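Protein DOA1 (Saccharomyces cerevisiae, PDB 3ODT) probably binds ubiquitin through its seven-bladed WD40 beta propeller, a role linked to the turnover of F-box proteins. Local coordinates at residues K15-D20 against S34-G39; S30-V35 against R42-D47; Q139-S144 against F158-A163; D164-L169 against I176-G181. One frame throughout, in Å; residues are numbered along the deposited sequence.

Contact 1: K15-D20 against S34-G39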
# COMPACT_ATOMS: atom_id res chain seq x y z
N LYS A 15 -12.74 -14.34 4.37
CA LYS A 15 -13.88 -13.72 5.01
C LYS A 15 -13.64 -13.62 6.52
O LYS A 15 -13.20 -14.56 7.13
CB LYS A 15 -15.13 -14.57 4.72
CG LYS A 15 -16.42 -14.03 5.28
CD LYS A 15 -17.62 -14.87 4.90
CE LYS A 15 -18.94 -14.18 5.41
NZ LYS A 15 -20.22 -14.89 5.13
N GLY A 16 -13.93 -12.46 7.09
CA GLY A 16 -13.84 -12.29 8.53
C GLY A 16 -14.01 -10.84 8.96
O GLY A 16 -14.61 -10.56 9.99
N HIS A 17 -13.47 -9.90 8.18
CA HIS A 17 -13.62 -8.51 8.54
C HIS A 17 -15.09 -8.09 8.47
O HIS A 17 -15.84 -8.53 7.60
CB HIS A 17 -12.78 -7.62 7.62
CG HIS A 17 -11.32 -7.61 7.94
ND1 HIS A 17 -10.83 -7.11 9.12
CD2 HIS A 17 -10.25 -8.06 7.23
CE1 HIS A 17 -9.51 -7.21 9.12
NE2 HIS A 17 -9.14 -7.80 7.99
N ASP A 18 -15.48 -7.18 9.35
CA ASP A 18 -16.85 -6.70 9.40
C ASP A 18 -17.06 -5.30 8.78
O ASP A 18 -18.18 -4.79 8.77
CB ASP A 18 -17.32 -6.67 10.85
CG ASP A 18 -17.34 -8.04 11.46
OD1 ASP A 18 -17.75 -9.00 10.75
OD2 ASP A 18 -16.97 -8.14 12.66
N GLN A 19 -15.97 -4.67 8.34
CA GLN A 19 -16.05 -3.41 7.60
C GLN A 19 -14.94 -3.39 6.55
O GLN A 19 -14.18 -4.35 6.43
CB GLN A 19 -15.92 -2.22 8.55
CG GLN A 19 -17.02 -2.11 9.59
CD GLN A 19 -18.37 -1.75 9.01
OE1 GLN A 19 -18.46 -1.20 7.91
NE2 GLN A 19 -19.44 -2.05 9.76
N ASP A 20 -14.85 -2.30 5.79
CA ASP A 20 -13.97 -2.31 4.64
C ASP A 20 -12.57 -2.75 5.01
O ASP A 20 -12.04 -2.34 6.05
CB ASP A 20 -13.86 -0.91 4.00
CG ASP A 20 -15.13 -0.45 3.34
OD1 ASP A 20 -16.21 -0.96 3.66
OD2 ASP A 20 -15.04 0.42 2.47
N SER A 34 -4.16 -8.16 6.93
CA SER A 34 -5.10 -7.13 6.48
C SER A 34 -5.55 -6.31 7.67
O SER A 34 -5.55 -6.78 8.79
CB SER A 34 -6.32 -7.78 5.82
OG SER A 34 -6.93 -8.71 6.71
N VAL A 35 -5.93 -5.06 7.39
CA VAL A 35 -6.49 -4.19 8.41
C VAL A 35 -7.75 -3.56 7.87
O VAL A 35 -7.96 -3.48 6.65
CB VAL A 35 -5.49 -3.13 8.89
CG1 VAL A 35 -4.19 -3.75 9.46
CG2 VAL A 35 -5.17 -2.15 7.78
N SER A 36 -8.61 -3.10 8.77
CA SER A 36 -9.96 -2.78 8.39
C SER A 36 -10.50 -1.64 9.24
O SER A 36 -10.03 -1.40 10.35
CB SER A 36 -10.82 -4.04 8.58
OG SER A 36 -12.20 -3.79 8.55
N ARG A 37 -11.54 -0.98 8.74
CA ARG A 37 -12.31 -0.06 9.56
C ARG A 37 -13.01 -0.73 10.74
O ARG A 37 -13.50 -0.04 11.64
CB ARG A 37 -13.30 0.67 8.68
CG ARG A 37 -12.64 1.68 7.76
CD ARG A 37 -13.64 2.11 6.70
NE ARG A 37 -14.82 2.77 7.25
CZ ARG A 37 -14.95 4.08 7.42
NH1 ARG A 37 -13.95 4.90 7.11
NH2 ARG A 37 -16.08 4.58 7.90
N ASP A 38 -13.03 -2.07 10.78
CA ASP A 38 -13.56 -2.79 11.95
C ASP A 38 -12.59 -2.76 13.15
O ASP A 38 -12.91 -3.26 14.22
CB ASP A 38 -14.01 -4.23 11.61
CG ASP A 38 -12.86 -5.19 11.29
OD1 ASP A 38 -11.68 -4.83 11.49
OD2 ASP A 38 -13.15 -6.34 10.85
N GLY A 39 -11.42 -2.16 12.95
CA GLY A 39 -10.48 -1.95 14.02
C GLY A 39 -9.55 -3.13 14.27
O GLY A 39 -8.77 -3.09 15.22
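Asp20 O accepts the backbone N of Arg37 at 3.1 Å, which ties loop 15-20 to the type I turn Ser36-Gly39 that ends strand 31-36. The ring of His17 links the loop to both strand and turn. One end of the ring, NE2, is hydrogen-bonded to Ser34 OG at 2.7 Å, close to the ring plane. At the other, ND1 donates to Asp38 OD2 at 3.0 Å; the oxygen lies in the ring plane, and the donor comes from its syn side, tilted out of a carboxylate turned 44° from the ring. Ser36 CB sits over one face. This is the His, Ser and Asp part of the hydrogen-bonded tetrad of a WD40 blade; Trp44 completes it. Asp18 N grips the same OD2 at 2.9 Å from the anti side, while Thr40 and Arg42 hold the carboxylate from outside. An alanine in place of His17 would remove the ring between Ser34 OG and Asp38, and would probably open a gap over Ser36 CB and leave loop 15-20 less firmly fixed. Ser36 OG, anti to its backbone N (chi1 166°), accepts Asp38 N at 2.9 Å in an ST turn. Asp20 OD2 bonds Trp270, and the residue belongs to the calcium site with Ser285 and Asn287.

Contact 2: S30-V35 against R42-D47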
# COMPACT_ATOMS: atom_id res chain seq x y z
N SER A 30 2.68 -18.05 2.35
CA SER A 30 1.65 -18.74 3.12
C SER A 30 0.97 -17.86 4.18
O SER A 30 0.20 -18.35 5.00
CB SER A 30 2.20 -20.00 3.81
OG SER A 30 3.13 -19.67 4.86
N LYS A 31 1.28 -16.57 4.17
CA LYS A 31 0.74 -15.70 5.20
C LYS A 31 0.50 -14.32 4.62
O LYS A 31 1.40 -13.72 4.02
CB LYS A 31 1.74 -15.55 6.37
CG LYS A 31 1.93 -16.77 7.24
CD LYS A 31 2.79 -16.48 8.49
CE LYS A 31 2.82 -17.67 9.45
NZ LYS A 31 3.28 -18.90 8.79
N VAL A 32 -0.70 -13.79 4.86
CA VAL A 32 -1.01 -12.43 4.49
C VAL A 32 -1.71 -11.75 5.66
O VAL A 32 -2.32 -12.41 6.53
CB VAL A 32 -1.86 -12.34 3.21
CG1 VAL A 32 -1.19 -13.10 2.04
CG2 VAL A 32 -3.27 -12.82 3.42
N ALA A 33 -1.66 -10.42 5.67
CA ALA A 33 -2.29 -9.65 6.73
C ALA A 33 -3.15 -8.53 6.17
O ALA A 33 -2.92 -8.02 5.07
CB ALA A 33 -1.26 -9.11 7.69
N SER A 34 -4.16 -8.16 6.93
CA SER A 34 -5.10 -7.13 6.48
C SER A 34 -5.55 -6.31 7.67
O SER A 34 -5.55 -6.78 8.79
CB SER A 34 -6.32 -7.78 5.82
OG SER A 34 -6.93 -8.71 6.71
N VAL A 35 -5.93 -5.06 7.39
CA VAL A 35 -6.49 -4.19 8.41
C VAL A 35 -7.75 -3.56 7.87
O VAL A 35 -7.96 -3.48 6.65
CB VAL A 35 -5.49 -3.13 8.89
CG1 VAL A 35 -4.19 -3.75 9.46
CG2 VAL A 35 -5.17 -2.15 7.78
N ARG A 42 -5.84 -8.74 10.95
CA ARG A 42 -5.96 -10.18 10.77
C ARG A 42 -4.80 -10.76 10.02
O ARG A 42 -4.32 -10.19 9.04
CB ARG A 42 -7.27 -10.51 10.07
CG ARG A 42 -8.43 -10.19 10.95
CD ARG A 42 -9.73 -10.39 10.27
NE ARG A 42 -10.74 -9.61 10.98
CZ ARG A 42 -11.75 -10.09 11.67
NH1 ARG A 42 -11.94 -11.39 11.79
NH2 ARG A 42 -12.57 -9.24 12.23
N LEU A 43 -4.35 -11.89 10.52
CA LEU A 43 -3.30 -12.70 9.92
C LEU A 43 -3.97 -13.94 9.36
O LEU A 43 -4.67 -14.68 10.09
CB LEU A 43 -2.26 -13.09 10.96
CG LEU A 43 -1.16 -13.99 10.44
CD1 LEU A 43 -0.31 -13.28 9.38
CD2 LEU A 43 -0.29 -14.42 11.60
N TRP A 44 -3.76 -14.16 8.07
CA TRP A 44 -4.34 -15.28 7.36
C TRP A 44 -3.19 -16.22 6.98
O TRP A 44 -2.19 -15.77 6.40
CB TRP A 44 -5.06 -14.79 6.09
CG TRP A 44 -6.02 -13.64 6.31
CD1 TRP A 44 -5.72 -12.30 6.31
CD2 TRP A 44 -7.45 -13.72 6.47
NE1 TRP A 44 -6.84 -11.56 6.52
CE2 TRP A 44 -7.92 -12.40 6.60
CE3 TRP A 44 -8.35 -14.77 6.55
CZ2 TRP A 44 -9.25 -12.12 6.80
CZ3 TRP A 44 -9.69 -14.48 6.75
CH2 TRP A 44 -10.13 -13.16 6.88
N SER A 45 -3.34 -17.49 7.35
CA SER A 45 -2.34 -18.52 7.09
C SER A 45 -2.89 -19.61 6.25
O SER A 45 -4.02 -20.07 6.48
CB SER A 45 -1.88 -19.13 8.41
OG SER A 45 -1.44 -18.10 9.25
N LYS A 46 -2.07 -20.05 5.30
CA LYS A 46 -2.45 -21.13 4.41
C LYS A 46 -1.83 -22.42 4.85
O LYS A 46 -0.61 -22.53 4.97
CB LYS A 46 -2.03 -20.83 2.99
CG LYS A 46 -2.68 -21.77 2.00
CD LYS A 46 -2.34 -21.46 0.57
CE LYS A 46 -3.14 -22.39 -0.34
NZ LYS A 46 -3.06 -22.03 -1.76
N ASP A 47 -2.68 -23.41 5.10
CA ASP A 47 -2.25 -24.78 5.36
C ASP A 47 -2.64 -25.56 4.11
O ASP A 47 -1.81 -25.78 3.22
CB ASP A 47 -2.96 -25.35 6.59
CG ASP A 47 -2.31 -26.63 7.09
OD1 ASP A 47 -1.59 -27.28 6.31
OD2 ASP A 47 -2.53 -26.98 8.27
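The indole of Trp44 and the hydroxyl of Ser34 meet across the beta hairpin formed by strands 31-36 and 40-46, the two middle strands of a WD40 blade. Trp44 NE1 donates to Ser34 OG at 2.9 Å in an almost perfectly straight bond (179°), with the oxygen in the plane of the indole. This is the Trp end of the blade's tetrad, and Ser34 OG is thereby held between the indole and His17. The indole reaches it because CG stands anti to the carbonyl carbon of Trp44 (chi1 -50°), which lays the pyrrole edge along strand 31-36: CD1 lies 3.4 Å from Val32 O, and Val32 CG2 packs 3.8 Å from Trp44 CB. The backbones run antiparallel at 157°. Val32 with Trp44 and Ser34 with Arg42 are hydrogen-bonded pairs, and Trp44 N to Val32 O is the shortest of their bonds at 2.7 Å. Beyond them Lys46 N closes on Ser30 O at 2.9 Å. The opposite face carries Ala33 and Leu43, whose CD1 bends back to 3.6 Å from Val32 O. Arg42 turns its guanidinium away to Asp38 and Thr40. Strand 21-26 flanks the hairpin beside strand 31-36, and strand 50-57 flanks it beside strand 40-46, where Trp50 packs on both Val32 and Trp44. On the face of Ala33 and Leu43, Leu74 of strand 73-78 meets Ala33.

Contact 3: Q139-S144 against F158-A163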
# COMPACT_ATOMS: atom_id res chain seq x y z
N GLN A 139 7.81 17.50 6.60
CA GLN A 139 6.80 18.54 6.72
C GLN A 139 7.03 19.58 5.62
O GLN A 139 8.05 20.28 5.62
CB GLN A 139 6.90 19.16 8.13
CG GLN A 139 5.71 20.05 8.55
CD GLN A 139 5.66 20.32 10.07
OE1 GLN A 139 5.48 19.39 10.87
NE2 GLN A 139 5.80 21.58 10.46
N ALA A 140 6.09 19.65 4.69
CA ALA A 140 6.17 20.56 3.56
C ALA A 140 4.86 20.61 2.76
O ALA A 140 4.44 21.68 2.33
CB ALA A 140 7.33 20.17 2.65
N HIS A 141 4.23 19.45 2.58
CA HIS A 141 2.99 19.39 1.83
C HIS A 141 1.89 20.23 2.48
O HIS A 141 1.86 20.39 3.70
CB HIS A 141 2.47 17.95 1.71
CG HIS A 141 3.20 17.13 0.71
ND1 HIS A 141 3.09 17.34 -0.65
CD2 HIS A 141 4.01 16.05 0.86
CE1 HIS A 141 3.84 16.46 -1.29
NE2 HIS A 141 4.40 15.66 -0.40
N ASN A 142 0.98 20.73 1.64
CA ASN A 142 -0.09 21.62 2.09
C ASN A 142 -1.43 20.93 2.34
O ASN A 142 -2.42 21.58 2.62
CB ASN A 142 -0.31 22.72 1.04
CG ASN A 142 -0.77 24.01 1.64
OD1 ASN A 142 -0.65 24.21 2.85
ND2 ASN A 142 -1.30 24.90 0.81
N ALA A 143 -1.44 19.61 2.21
CA ALA A 143 -2.62 18.80 2.40
C ALA A 143 -2.18 17.37 2.68
O ALA A 143 -0.97 17.08 2.69
CB ALA A 143 -3.52 18.85 1.16
N SER A 144 -3.15 16.52 2.95
CA SER A 144 -2.88 15.15 3.38
C SER A 144 -1.85 14.47 2.51
O SER A 144 -1.85 14.63 1.30
CB SER A 144 -4.17 14.35 3.35
OG SER A 144 -5.08 14.88 4.29
N PHE A 158 13.45 9.90 0.20
CA PHE A 158 12.08 9.48 0.41
C PHE A 158 11.21 10.17 -0.61
O PHE A 158 11.55 11.26 -1.12
CB PHE A 158 11.62 9.84 1.82
CG PHE A 158 12.64 9.46 2.87
CD1 PHE A 158 12.89 8.14 3.13
CD2 PHE A 158 13.39 10.42 3.53
CE1 PHE A 158 13.84 7.77 4.06
CE2 PHE A 158 14.35 10.05 4.43
CZ PHE A 158 14.57 8.72 4.71
N LEU A 159 10.06 9.58 -0.89
CA LEU A 159 9.11 10.11 -1.87
C LEU A 159 7.71 10.14 -1.25
O LEU A 159 7.29 9.17 -0.63
CB LEU A 159 9.10 9.23 -3.11
CG LEU A 159 8.54 9.85 -4.39
CD1 LEU A 159 9.42 10.97 -4.94
CD2 LEU A 159 8.36 8.75 -5.44
N THR A 160 7.02 11.26 -1.39
CA THR A 160 5.70 11.42 -0.82
C THR A 160 4.71 11.89 -1.89
O THR A 160 5.09 12.61 -2.84
CB THR A 160 5.74 12.46 0.33
OG1 THR A 160 6.28 13.69 -0.15
CG2 THR A 160 6.60 11.94 1.51
N ALA A 161 3.45 11.53 -1.69
CA ALA A 161 2.35 11.86 -2.57
C ALA A 161 1.26 12.51 -1.76
O ALA A 161 0.89 12.02 -0.67
CB ALA A 161 1.79 10.59 -3.17
N SER A 162 0.68 13.58 -2.30
CA SER A 162 -0.26 14.40 -1.53
C SER A 162 -1.51 14.85 -2.25
O SER A 162 -1.57 14.98 -3.48
CB SER A 162 0.53 15.60 -0.97
OG SER A 162 -0.27 16.55 -0.30
N ALA A 163 -2.54 15.13 -1.44
CA ALA A 163 -3.75 15.79 -1.90
C ALA A 163 -3.49 17.19 -2.42
O ALA A 163 -4.37 17.79 -3.06
CB ALA A 163 -4.80 15.83 -0.76
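His141 reaches from loop 139-144 onto strand 157-162 as the histidine of a WD40 blade tetrad, whose other members here are Thr160, Asp164 and Trp170. Its CB passes Ser162 OG at 3.7 Å. With CG anti to the carbonyl carbon (chi1 -77°), the ring is carried in over the strand, and CG comes 3.5 Å from Ser162 CB. ND1 lies nearer still to that carbon, at 3.1 Å, and its hydrogen-bond partner is Asp164 OD2, an oxygen also bound by Asn142 N. Round the ring, CE1 continues along Ser162 CB, which therefore sits over one face, shifted toward the rim, in a CH-pi contact 24° off the ring normal. CD2, on the other side of the ring, turns toward Thr160 OG1. At the tip, His141 NE2 and Thr160 OG1 form a hydrogen bond of 2.7 Å at the ring edge and in its plane. The hydroxyl is presented from between the backbone N and the carbonyl carbon of Thr160, and it is also bound by Trp170 NE1, so two flat side chains fix its position in the buried interior. Nearer the solvent the loop follows the end of the strand. Ala143 CB touches Ala163 CB at 3.8 Å, a small apolar contact between two methyl groups. Ser144 O then takes two donors: Ala163 N approaches almost head-on at 2.9 Å, whereas Ser162 OG comes in at 3.0 Å from above the carbonyl plane, 51° out of it.

Contact 4: D164-L169 against I176-G181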
# COMPACT_ATOMS: atom_id res chain seq x y z
N ASP A 164 -2.28 17.71 -2.19
CA ASP A 164 -1.94 19.03 -2.73
C ASP A 164 -1.53 18.96 -4.20
O ASP A 164 -1.16 19.94 -4.81
CB ASP A 164 -0.91 19.77 -1.85
CG ASP A 164 0.49 19.19 -1.92
OD1 ASP A 164 0.77 18.30 -2.75
OD2 ASP A 164 1.35 19.61 -1.11
N LYS A 165 -1.69 17.77 -4.78
CA LYS A 165 -1.48 17.51 -6.22
C LYS A 165 -0.01 17.42 -6.61
O LYS A 165 0.33 17.51 -7.77
CB LYS A 165 -2.24 18.51 -7.10
CG LYS A 165 -3.69 18.63 -6.72
CD LYS A 165 -4.47 19.50 -7.70
CE LYS A 165 -4.05 20.96 -7.57
NZ LYS A 165 -4.80 21.88 -8.51
N THR A 166 0.86 17.22 -5.62
CA THR A 166 2.29 17.10 -5.89
C THR A 166 2.86 15.82 -5.30
O THR A 166 2.29 15.22 -4.37
CB THR A 166 3.12 18.28 -5.34
OG1 THR A 166 3.23 18.15 -3.91
CG2 THR A 166 2.54 19.66 -5.74
N ILE A 167 4.01 15.44 -5.86
CA ILE A 167 4.89 14.38 -5.36
C ILE A 167 6.16 15.11 -4.94
O ILE A 167 6.62 15.98 -5.68
CB ILE A 167 5.18 13.34 -6.45
CG1 ILE A 167 3.86 12.63 -6.79
CG2 ILE A 167 6.19 12.32 -5.97
CD1 ILE A 167 3.66 12.41 -8.23
N LYS A 168 6.72 14.79 -3.77
CA LYS A 168 7.96 15.41 -3.34
C LYS A 168 9.01 14.36 -3.09
O LYS A 168 8.71 13.33 -2.45
CB LYS A 168 7.76 16.27 -2.09
CG LYS A 168 7.02 17.58 -2.38
CD LYS A 168 6.61 18.35 -1.13
CE LYS A 168 5.76 19.58 -1.50
NZ LYS A 168 6.54 20.62 -2.20
N LEU A 169 10.23 14.62 -3.55
CA LEU A 169 11.41 13.85 -3.23
C LEU A 169 12.20 14.58 -2.15
O LEU A 169 12.39 15.80 -2.22
CB LEU A 169 12.26 13.70 -4.48
CG LEU A 169 13.64 13.07 -4.32
CD1 LEU A 169 13.54 11.61 -3.92
CD2 LEU A 169 14.45 13.20 -5.62
N ILE A 176 13.94 18.11 -1.78
CA ILE A 176 14.96 18.47 -2.78
C ILE A 176 14.38 18.60 -4.18
O ILE A 176 14.97 19.24 -5.04
CB ILE A 176 16.17 17.50 -2.77
CG1 ILE A 176 15.73 16.05 -3.08
CG2 ILE A 176 16.89 17.58 -1.43
CD1 ILE A 176 16.90 15.12 -3.36
N LYS A 177 13.20 18.05 -4.39
CA LYS A 177 12.49 18.23 -5.65
C LYS A 177 10.98 18.04 -5.51
O LYS A 177 10.54 17.14 -4.79
CB LYS A 177 13.03 17.25 -6.69
CG LYS A 177 12.51 17.52 -8.11
CD LYS A 177 13.26 16.64 -9.12
CE LYS A 177 12.85 16.95 -10.54
NZ LYS A 177 13.29 18.28 -11.06
N THR A 178 10.23 18.89 -6.19
CA THR A 178 8.78 18.78 -6.26
C THR A 178 8.35 18.51 -7.68
O THR A 178 8.85 19.14 -8.62
CB THR A 178 8.09 20.04 -5.71
OG1 THR A 178 8.43 20.21 -4.34
CG2 THR A 178 6.60 19.92 -5.80
N PHE A 179 7.48 17.51 -7.84
CA PHE A 179 6.89 17.16 -9.12
C PHE A 179 5.43 17.63 -9.11
O PHE A 179 4.53 16.96 -8.57
CB PHE A 179 6.96 15.63 -9.34
CG PHE A 179 8.34 15.05 -9.19
CD1 PHE A 179 9.16 14.86 -10.30
CD2 PHE A 179 8.81 14.64 -7.95
CE1 PHE A 179 10.42 14.32 -10.17
CE2 PHE A 179 10.07 14.13 -7.80
CZ PHE A 179 10.88 13.95 -8.91
N SER A 180 5.19 18.79 -9.71
CA SER A 180 3.86 19.42 -9.68
C SER A 180 3.13 19.24 -11.00
O SER A 180 1.95 19.59 -11.12
CB SER A 180 3.97 20.90 -9.38
OG SER A 180 4.59 21.56 -10.46
N GLY A 181 3.83 18.68 -11.98
CA GLY A 181 3.25 18.49 -13.31
C GLY A 181 2.82 17.07 -13.69
O GLY A 181 2.59 16.79 -14.87
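Ile167, Leu169 and Phe179 pack together on the buried face of the hairpin formed by strands 167-171 and 174-179, the outer pair of a WD40 blade. The Phe179 ring turns its edge to strand 167-171: CD2 lies 4.0 Å from Ile167 CG2, and CE2 stands equally close to Leu169 CB. CG anti to the carbonyl carbon (chi1 -54°) aims the ring this way, so that Ile167 O also meets its edge in plane. Phe198 adds an edge-to-face ring contact, and Met212 touches both Leu169 and Phe179. Beneath these side chains Phe179 N binds Ile167 O at 2.8 Å. The other face is looser and polar. There Lys168 and Thr178 lie side by side, pointing the same way, and the lysine chain bends at its last torsion (chi4 -69°) to bring NZ within 2.9 Å of Thr178 OG1. A methionine in place of Lys168 would bring no ammonium donor and would probably leave Thr178 OG1 without its mate across the hairpin, free to turn. At the open end of the hairpin, Thr166 CG2 and Ser180 CB make only a 4.1 Å contact. Thr166 is anchored instead from its own side: Asp164 OD1 accepts both its backbone N, an Asx turn, and its OG1 at 2.7 Å. Toward the hairpin turn a classic beta bulge sets Ile176 and Lys177 opposite Leu169, whose O accepts Ile176 N at 2.8 Å and Lys177 N at a longer 3.2 Å.

How the contacts relate
Contacts 1 and 3 are equivalent histidine-to-hydroxyl contacts in two blades of the propeller, their centres 27 Å apart and their nearest atoms about 14 Å apart. Each is continued within its own blade. Contact 2, its centre 13 Å from that of contact 1, shares Ser34 and Val35 with it and supplies the tryptophan that finishes the tetrad. Contact 4, centred 8 Å from contact 3, brings Asp164 to the histidine of that loop, and strands 157-162 and 167-171 join the two as neighbours in one sheet. Contacts 2 and 4 lie on opposite sides of the chain's centre, 35 Å apart between centres. Of the four, contact 1 alone includes a residue of the calcium site, Asp20.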